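PDB 3MDQ: exopolyphosphatase from Cytophaga hutchinsonii, which probably hydrolyses inorganic polyphosphate from the chain end, releasing orthophosphate. Local coordinates for residues M136-G141 / V274-L279; G162-I167 / I266-D271; Q4-I9 / T306-V311. All blocks are in the same frame, centred on the assembly; numbering follows the deposited sequence.

Contact 1 of 3, residues M136-G141 / V274-L279; sequences MDIGGG and VVAICL. With SO4 (sulfate ion), chain D.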
loop_
_atom_site.group_PDB
_atom_site.type_symbol
_atom_site.label_atom_id
_atom_site.label_comp_id
_atom_site.label_asym_id
_atom_site.label_seq_id
_atom_site.Cartn_x
_atom_site.Cartn_y
_atom_site.Cartn_z
HETATM N N MSE A 136 9.259 -0.030 0.141
HETATM C CA MSE A 136 8.354 -1.165 0.285
HETATM C C MSE A 136 6.913 -0.717 0.535
HETATM O O MSE A 136 6.656 0.165 1.365
HETATM C CB MSE A 136 8.849 -2.125 1.367
HETATM C CG MSE A 136 8.904 -1.597 2.698
HETATM SE SE MSE A 136 9.539 -3.044 3.961
HETATM C CE MSE A 136 8.216 -4.270 3.970
ATOM N N ASP A 137 5.985 -1.275 -0.237
ATOM C CA ASP A 137 4.564 -0.981 -0.132
ATOM C C ASP A 137 3.853 -2.248 0.294
ATOM O O ASP A 137 3.854 -3.219 -0.446
ATOM C CB ASP A 137 4.005 -0.462 -1.447
ATOM C CG ASP A 137 2.540 -0.063 -1.324
ATOM O OD1 ASP A 137 1.698 -0.929 -0.983
ATOM O OD2 ASP A 137 2.244 1.138 -1.531
ATOM N N ILE A 138 3.333 -2.269 1.515
ATOM C CA ILE A 138 2.585 -3.421 2.033
ATOM C C ILE A 138 1.099 -3.193 1.911
ATOM O O ILE A 138 0.559 -2.194 2.441
ATOM C CB ILE A 138 2.879 -3.673 3.512
ATOM C CG1 ILE A 138 4.363 -3.965 3.703
ATOM C CG2 ILE A 138 2.044 -4.863 3.989
ATOM C CD1 ILE A 138 4.744 -4.065 5.197
ATOM N N GLY A 139 0.450 -4.054 1.160
ATOM C CA GLY A 139 -0.992 -4.001 1.008
ATOM C C GLY A 139 -1.626 -5.284 1.515
ATOM O O GLY A 139 -0.936 -6.139 2.056
ATOM N N GLY A 140 -2.942 -5.440 1.336
ATOM C CA GLY A 140 -3.592 -6.679 1.683
ATOM C C GLY A 140 -3.322 -7.841 0.787
ATOM O O GLY A 140 -3.415 -8.989 1.205
ATOM N N GLY A 141 -2.983 -7.584 -0.481
ATOM C CA GLY A 141 -2.785 -8.631 -1.445
ATOM C C GLY A 141 -1.360 -8.842 -1.882
ATOM O O GLY A 141 -0.915 -9.976 -2.010
ATOM N N VAL A 274 0.036 -7.241 12.398
ATOM C CA VAL A 274 1.113 -7.968 13.091
ATOM C C VAL A 274 2.016 -8.752 12.086
ATOM O O VAL A 274 3.258 -8.679 12.144
ATOM C CB VAL A 274 0.581 -8.880 14.177
ATOM C CG1 VAL A 274 1.803 -9.505 14.942
ATOM C CG2 VAL A 274 -0.335 -8.082 15.162
ATOM N N VAL A 275 1.418 -9.451 11.122
ATOM C CA VAL A 275 2.238 -10.080 10.100
ATOM C C VAL A 275 2.981 -9.063 9.248
ATOM O O VAL A 275 4.117 -9.290 8.834
ATOM C CB VAL A 275 1.432 -11.109 9.238
ATOM C CG1 VAL A 275 0.959 -12.278 10.133
ATOM C CG2 VAL A 275 0.247 -10.486 8.511
ATOM N N ALA A 276 2.363 -7.899 9.021
ATOM C CA ALA A 276 3.025 -6.836 8.317
ATOM C C ALA A 276 4.262 -6.354 9.064
ATOM O O ALA A 276 5.327 -6.165 8.444
ATOM C CB ALA A 276 2.020 -5.682 8.041
ATOM N N ILE A 277 4.138 -6.121 10.379
ATOM C CA ILE A 277 5.310 -5.668 11.160
ATOM C C ILE A 277 6.404 -6.738 11.206
ATOM O O ILE A 277 7.589 -6.404 11.233
ATOM C CB ILE A 277 4.970 -5.081 12.587
ATOM C CG1 ILE A 277 5.622 -3.676 12.734
ATOM C CG2 ILE A 277 5.611 -5.915 13.669
ATOM C CD1 ILE A 277 5.016 -2.771 13.680
ATOM N N CYS A 278 6.037 -8.021 11.200
ATOM C CA CYS A 278 7.024 -9.099 11.111
ATOM C C CYS A 278 7.772 -9.017 9.786
ATOM O O CYS A 278 8.964 -9.240 9.748
ATOM C CB CYS A 278 6.359 -10.469 11.229
ATOM S SG CYS A 278 5.831 -10.791 12.929
ATOM N N LEU A 279 7.068 -8.751 8.700
ATOM C CA LEU A 279 7.727 -8.588 7.378
ATOM C C LEU A 279 8.672 -7.402 7.378
ATOM O O LEU A 279 9.779 -7.490 6.856
ATOM C CB LEU A 279 6.690 -8.442 6.255
ATOM C CG LEU A 279 7.219 -8.257 4.848
ATOM C CD1 LEU A 279 8.155 -9.420 4.487
ATOM C CD2 LEU A 279 6.065 -8.123 3.854
HETATM S S SO4 D . -2.959 -4.018 -2.088
HETATM O O1 SO4 D . -2.139 -5.240 -1.915
HETATM O O2 SO4 D . -3.825 -3.777 -0.889
HETATM O O3 SO4 D . -2.050 -2.877 -2.282
HETATM O O4 SO4 D . -3.619 -4.318 -3.349
#
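A sulfate ion held by Gly140 N and Gly141 N, each at 2.9 Å from an ion oxygen (O2 and O1 respectively), sits just beyond the strand whose Met136 and Ile138 pack on Ala276 and Leu279. The same ion takes further hydrogen bonds from Ser142 N and Thr13 OG1. Of the two glycine bonds, that from Gly141 is the straighter, 153° at the hydrogen. Gly139 has no side chain, and a CB there would collide with a sulfate oxygen, so the loop can approach the ion this closely. Behind the loop the contact is apolar. In Ile138, chi1 -61° puts CG1 beside the backbone N and leaves CG2 anti to it; that methyl meets Ala276 CB at 4.1 Å while CD1 reaches Ala276 O at 3.9 Å. Met136, present as selenomethionine, folds at its last torsion to lay CE on Leu279 CG, 4.2 Å away. Phe214, from helix 212-225, also touches both Met136 and Ile138. The strand and helix axes run nearly antiparallel, at 164°. A strand backed by a helix and ending in the glycine-rich sequence Asp-Ile-Gly-Gly-Gly-Ser, with backbone N-H groups turned to an anion, is consistent with a phosphate-binding loop of the actin-like ATPase clan.

Contact 2 of 3, residues G162-I167 / I266-D271; sequences GGQRLI and IELRAD. With SO4 (sulfate ion), chain E; SO4 (sulfate ion), chain F.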
loop_
_atom_site.group_PDB
_atom_site.type_symbol
_atom_site.label_atom_id
_atom_site.label_comp_id
_atom_site.label_asym_id
_atom_site.label_seq_id
_atom_site.Cartn_x
_atom_site.Cartn_y
_atom_site.Cartn_z
ATOM N N GLY A 162 0.808 -10.068 0.508
ATOM C CA GLY A 162 0.078 -9.070 1.243
ATOM C C GLY A 162 -0.617 -9.663 2.474
ATOM O O GLY A 162 -0.797 -10.858 2.586
ATOM N N GLY A 163 -0.971 -8.801 3.415
ATOM C CA GLY A 163 -1.379 -9.277 4.739
ATOM C C GLY A 163 -2.615 -10.125 4.763
ATOM O O GLY A 163 -2.704 -11.008 5.593
ATOM N N GLN A 164 -3.588 -9.831 3.908
ATOM C CA GLN A 164 -4.797 -10.680 3.859
ATOM C C GLN A 164 -4.431 -12.097 3.437
ATOM O O GLN A 164 -4.964 -13.073 3.986
ATOM C CB GLN A 164 -5.849 -10.074 2.907
ATOM C CG GLN A 164 -7.161 -10.874 2.808
ATOM C CD GLN A 164 -7.987 -10.730 4.067
ATOM O OE1 GLN A 164 -8.563 -9.668 4.295
ATOM N NE2 GLN A 164 -7.999 -11.758 4.913
ATOM N N ARG A 165 -3.527 -12.224 2.464
ATOM C CA ARG A 165 -3.068 -13.555 2.062
ATOM C C ARG A 165 -2.355 -14.258 3.191
ATOM O O ARG A 165 -2.601 -15.434 3.410
ATOM C CB ARG A 165 -2.126 -13.481 0.859
ATOM C CG ARG A 165 -2.748 -12.930 -0.400
ATOM C CD ARG A 165 -1.688 -13.039 -1.541
ATOM N NE ARG A 165 -2.154 -12.461 -2.782
ATOM C CZ ARG A 165 -2.773 -13.145 -3.751
ATOM N NH1 ARG A 165 -3.048 -14.433 -3.599
ATOM N NH2 ARG A 165 -3.121 -12.524 -4.861
ATOM N N LEU A 166 -1.490 -13.554 3.911
ATOM C CA LEU A 166 -0.701 -14.162 4.981
ATOM C C LEU A 166 -1.602 -14.686 6.082
ATOM O O LEU A 166 -1.425 -15.842 6.502
ATOM C CB LEU A 166 0.300 -13.185 5.561
ATOM C CG LEU A 166 1.402 -12.714 4.600
ATOM C CD1 LEU A 166 2.315 -11.735 5.313
ATOM C CD2 LEU A 166 2.173 -13.882 3.946
ATOM N N ILE A 167 -2.589 -13.898 6.544
ATOM C CA ILE A 167 -3.418 -14.329 7.662
ATOM C C ILE A 167 -4.437 -15.402 7.235
ATOM O O ILE A 167 -4.976 -16.118 8.085
ATOM C CB ILE A 167 -4.127 -13.180 8.398
ATOM C CG1 ILE A 167 -5.150 -12.457 7.521
ATOM C CG2 ILE A 167 -3.078 -12.189 8.966
ATOM C CD1 ILE A 167 -5.838 -11.350 8.197
ATOM N N ILE A 266 -8.062 0.769 11.035
ATOM C CA ILE A 266 -9.286 0.170 10.500
ATOM C C ILE A 266 -9.265 -1.365 10.656
ATOM O O ILE A 266 -8.195 -1.970 10.751
ATOM C CB ILE A 266 -9.523 0.598 9.022
ATOM C CG1 ILE A 266 -8.418 0.116 8.087
ATOM C CG2 ILE A 266 -9.670 2.159 8.928
ATOM C CD1 ILE A 266 -8.640 0.571 6.611
ATOM N N GLU A 267 -10.448 -1.988 10.687
ATOM C CA GLU A 267 -10.561 -3.435 10.959
ATOM C C GLU A 267 -9.646 -4.325 10.108
ATOM O O GLU A 267 -8.936 -5.190 10.630
ATOM C CB GLU A 267 -11.998 -3.924 10.797
ATOM C CG GLU A 267 -12.232 -5.315 11.464
ATOM C CD GLU A 267 -12.107 -6.523 10.533
ATOM O OE1 GLU A 267 -12.089 -6.334 9.298
ATOM O OE2 GLU A 267 -12.052 -7.687 11.039
ATOM N N LEU A 268 -9.621 -4.128 8.795
ATOM C CA LEU A 268 -8.823 -5.020 7.959
ATOM C C LEU A 268 -7.331 -4.852 8.214
ATOM O O LEU A 268 -6.562 -5.815 8.165
ATOM C CB LEU A 268 -9.143 -4.812 6.467
ATOM C CG LEU A 268 -10.541 -5.309 6.060
ATOM C CD1 LEU A 268 -10.869 -4.788 4.645
ATOM C CD2 LEU A 268 -10.673 -6.837 6.109
ATOM N N ARG A 269 -6.925 -3.637 8.524
ATOM C CA ARG A 269 -5.528 -3.405 8.910
ATOM C C ARG A 269 -5.217 -3.993 10.296
ATOM O O ARG A 269 -4.186 -4.635 10.458
ATOM C CB ARG A 269 -5.193 -1.944 8.832
ATOM C CG ARG A 269 -3.660 -1.653 8.899
ATOM C CD ARG A 269 -3.423 -0.166 8.777
ATOM N NE ARG A 269 -4.020 0.282 7.537
ATOM C CZ ARG A 269 -4.525 1.483 7.306
ATOM N NH1 ARG A 269 -4.495 2.463 8.215
ATOM N NH2 ARG A 269 -5.057 1.717 6.124
ATOM N N ALA A 270 -6.100 -3.836 11.264
ATOM C CA ALA A 270 -5.928 -4.512 12.555
ATOM C C ALA A 270 -5.707 -6.006 12.375
ATOM O O ALA A 270 -4.874 -6.600 13.070
ATOM C CB ALA A 270 -7.130 -4.263 13.468
ATOM N N ASP A 271 -6.422 -6.611 11.443
ATOM C CA ASP A 271 -6.280 -8.038 11.223
ATOM C C ASP A 271 -4.899 -8.463 10.727
ATOM O O ASP A 271 -4.408 -9.526 11.132
ATOM C CB ASP A 271 -7.298 -8.548 10.235
ATOM C CG ASP A 271 -8.721 -8.449 10.733
ATOM O OD1 ASP A 271 -8.931 -8.357 11.958
ATOM O OD2 ASP A 271 -9.622 -8.455 9.845
HETATM S S SO4 E . -4.771 -1.483 4.338
HETATM O O1 SO4 E . -5.547 -2.453 5.177
HETATM O O2 SO4 E . -4.263 -1.995 3.091
HETATM O O3 SO4 E . -3.547 -1.111 5.118
HETATM O O4 SO4 E . -5.536 -0.259 4.046
HETATM S S SO4 F . -4.427 5.287 4.948
HETATM O O1 SO4 F . -5.419 4.658 5.827
HETATM O O2 SO4 F . -4.224 4.428 3.787
HETATM O O3 SO4 F . -3.184 5.436 5.698
HETATM O O4 SO4 F . -4.912 6.599 4.506
HETATM O O HOH W 1 -6.337 -7.865 5.915
#
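Ile167 and Asp271 bring the N-terminal parts of helices 163-169 and 267-286 together, their CA atoms 7.8 Å apart, and no direct hydrogen bond joins the two segments. The side chains of this pair cross at about a right angle. With CG1 of Ile167 set between the backbone N and the carbonyl carbon, chi1 65°, and the chain then extended, CD1 comes to 3.8 Å from Asp271 CB, while CG2 rests 3.7 Å from Asp271 O. The Asp271 carboxylate has its strongest partner elsewhere: Arg256 forms salt bridges with both Asp271 and Glu267, and probably offsets the repulsion between these neighbouring acids. Gln164, bent at its second torsion, brings OE1 near the CD2 methyl of Leu268. A water donates to Leu268 O at 3.1 Å and, weakly, to that OE1, so the polar link is indirect. Arg269 makes no contact with 162-167 and bridges two sulfates with the edge of its guanidinium. Its NE donates to O3 of one ion at 2.8 Å (155°), its NH2 to O4 of the same ion at 2.9 Å (166°), and NH2 also reaches O1 of the second ion at 3.0 Å. Thr216 accepts from NH1, and Ile266 CG1 lies over one face of the guanidinium. A leucine in its place would probably leave the two sulfates unbridged, their charges less well balanced, and Thr216 without its donor. Thr15 and Asn14 hold the first ion and Lys35 the second, consistent with an anion-binding site that could receive phosphate groups of polyphosphate.

Contact 3 of 3, residues Q4-I9 / T306-V311; sequences QRIGVI and TMLDGV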
loop_
_atom_site.group_PDB
_atom_site.type_symbol
_atom_site.label_atom_id
_atom_site.label_comp_id
_atom_site.label_asym_id
_atom_site.label_seq_id
_atom_site.Cartn_x
_atom_site.Cartn_y
_atom_site.Cartn_z
ATOM N N GLN A 4 -6.280 20.433 -16.190
ATOM C CA GLN A 4 -7.696 20.150 -15.790
ATOM C C GLN A 4 -7.668 19.435 -14.436
ATOM O O GLN A 4 -6.669 19.519 -13.707
ATOM C CB GLN A 4 -8.422 19.306 -16.865
ATOM C CG GLN A 4 -9.966 19.335 -16.811
ATOM C CD GLN A 4 -10.519 20.709 -16.451
ATOM O OE1 GLN A 4 -11.032 20.920 -15.348
ATOM N NE2 GLN A 4 -10.407 21.654 -17.387
ATOM N N ARG A 5 -8.794 18.839 -14.052
ATOM C CA ARG A 5 -8.837 18.024 -12.863
ATOM C C ARG A 5 -8.652 16.563 -13.205
ATOM O O ARG A 5 -9.176 16.069 -14.206
ATOM C CB ARG A 5 -10.158 18.219 -12.141
ATOM C CG ARG A 5 -10.314 19.617 -11.656
ATOM C CD ARG A 5 -11.555 19.777 -10.870
ATOM N NE ARG A 5 -11.624 21.122 -10.321
ATOM C CZ ARG A 5 -12.581 21.546 -9.515
ATOM N NH1 ARG A 5 -13.572 20.730 -9.165
ATOM N NH2 ARG A 5 -12.547 22.790 -9.055
ATOM N N ILE A 6 -7.899 15.883 -12.350
ATOM C CA ILE A 6 -7.589 14.467 -12.539
ATOM C C ILE A 6 -8.122 13.706 -11.350
ATOM O O ILE A 6 -7.926 14.116 -10.220
ATOM C CB ILE A 6 -6.059 14.221 -12.649
ATOM C CG1 ILE A 6 -5.522 14.903 -13.914
ATOM C CG2 ILE A 6 -5.749 12.725 -12.646
ATOM C CD1 ILE A 6 -4.006 14.894 -14.015
ATOM N N GLY A 7 -8.788 12.596 -11.604
ATOM C CA GLY A 7 -9.246 11.704 -10.558
ATOM C C GLY A 7 -8.578 10.334 -10.704
ATOM O O GLY A 7 -8.545 9.770 -11.807
ATOM N N VAL A 8 -8.044 9.803 -9.607
ATOM C CA VAL A 8 -7.389 8.509 -9.581
ATOM C C VAL A 8 -8.067 7.666 -8.516
ATOM O O VAL A 8 -8.250 8.120 -7.390
ATOM C CB VAL A 8 -5.876 8.626 -9.243
ATOM C CG1 VAL A 8 -5.234 7.246 -9.203
ATOM C CG2 VAL A 8 -5.145 9.507 -10.254
ATOM N N ILE A 9 -8.421 6.428 -8.884
ATOM C CA ILE A 9 -8.963 5.429 -7.959
ATOM C C ILE A 9 -7.950 4.266 -7.899
ATOM O O ILE A 9 -7.549 3.726 -8.928
ATOM C CB ILE A 9 -10.346 4.895 -8.379
ATOM C CG1 ILE A 9 -11.368 6.022 -8.384
ATOM C CG2 ILE A 9 -10.776 3.708 -7.463
ATOM C CD1 ILE A 9 -12.695 5.706 -9.105
ATOM N N THR A 306 2.770 10.285 -12.876
ATOM C CA THR A 306 3.069 9.657 -14.166
ATOM C C THR A 306 2.257 10.344 -15.251
ATOM O O THR A 306 2.774 10.712 -16.306
ATOM C CB THR A 306 2.842 8.126 -14.112
ATOM O OG1 THR A 306 3.757 7.579 -13.170
ATOM C CG2 THR A 306 3.071 7.467 -15.447
HETATM N N MSE A 307 0.978 10.599 -14.960
HETATM C CA MSE A 307 0.091 11.336 -15.891
HETATM C C MSE A 307 0.613 12.758 -16.133
HETATM O O MSE A 307 0.645 13.210 -17.266
HETATM C CB MSE A 307 -1.350 11.373 -15.366
HETATM C CG MSE A 307 -2.020 10.021 -15.461
HETATM SE SE MSE A 307 -3.715 9.986 -14.453
HETATM C CE MSE A 307 -4.734 11.087 -15.758
ATOM N N LEU A 308 0.978 13.461 -15.076
ATOM C CA LEU A 308 1.488 14.818 -15.196
ATOM C C LEU A 308 2.822 14.849 -15.956
ATOM O O LEU A 308 3.115 15.830 -16.667
ATOM C CB LEU A 308 1.647 15.488 -13.818
ATOM C CG LEU A 308 0.341 15.712 -13.013
ATOM C CD1 LEU A 308 0.613 16.298 -11.640
ATOM C CD2 LEU A 308 -0.627 16.585 -13.841
ATOM N N ASP A 309 3.634 13.799 -15.829
ATOM C CA ASP A 309 4.891 13.676 -16.592
ATOM C C ASP A 309 4.598 13.525 -18.093
ATOM O O ASP A 309 5.510 13.741 -18.951
ATOM C CB ASP A 309 5.725 12.450 -16.158
ATOM C CG ASP A 309 6.393 12.589 -14.787
ATOM O OD1 ASP A 309 6.488 13.687 -14.183
ATOM O OD2 ASP A 309 6.868 11.534 -14.261
ATOM N N GLY A 310 3.372 13.134 -18.447
ATOM C CA GLY A 310 3.024 12.772 -19.829
ATOM C C GLY A 310 3.431 11.369 -20.243
ATOM O O GLY A 310 3.862 11.141 -21.408
ATOM N N VAL A 311 3.231 10.419 -19.336
ATOM C CA VAL A 311 3.638 9.038 -19.530
ATOM C C VAL A 311 2.417 8.130 -19.359
ATOM O O VAL A 311 1.578 8.370 -18.472
ATOM C CB VAL A 311 4.763 8.666 -18.528
ATOM C CG1 VAL A 311 5.059 7.130 -18.495
ATOM C CG2 VAL A 311 6.036 9.466 -18.847
#
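Ile6 and Met307, the latter present as selenomethionine, point at each other tip to tip, joining a strand and a helix in an actin-like, ribonuclease H-type domain. Strand 5-11 lies in the middle of a five-stranded mixed sheet, with strands 15-24 and 76-81 beside it, and helix 299-309, close to the C-terminal end of the chain, packs on one face. Ile6 turns its two branches to different partners. With chi1 at -65°, CG1 stands beside the backbone N and CG2 anti to it, and CG2 meets the Met307 CE methyl at 3.7 Å and the SE atom at 3.9 Å. The other branch ends in CD1, which touches Leu308 CD2 at 3.8 Å as the two side chains pass at a slant. Met307 is bent at its last torsion, chi3 74°, which folds CE round to the Ile6 methyl, while SE remains 4.5 Å from Val8 CG2, a looser approach farther along the strand. The selenium thus lies over the two methyls, nearer that of Ile6. Ile78 of the adjacent strand also touches both Val8 and Met307, and Leu304, one turn earlier in the helix, touches Ile6. Ile9 faces the other way, toward helix 52-71, so the strand is sandwiched between helices. Beyond Leu308 the helix stops in a Schellman motif: Gly310, at phi 80°, gives its N to Met307 O at 3.0 Å, and Val311 N bonds back to Thr306 O at 3.1 Å.

Contacts 1 and 2 are neighbours, their centres about 8 Å apart, and share helix 267-286; Gly139 O and Gly141 O also bond to Gly163 N and Arg165 NE, tying the glycine loop to helix 163-169. Contact 1 is wholly buried and apolar between its segments, whereas contact 2 is partly buried and mixes methyl packing with a water and charged groups; both have anions close by. Contact 3, also partly buried, lies about 19 Å from the chain's centre, against 9 and 12 Å for contacts 1 and 2. It is on the five-stranded sheet, not the six-stranded one of contact 1, relies on hydrophobic packing alone, and brings the N-terminal strand against the helix near the C-terminal end.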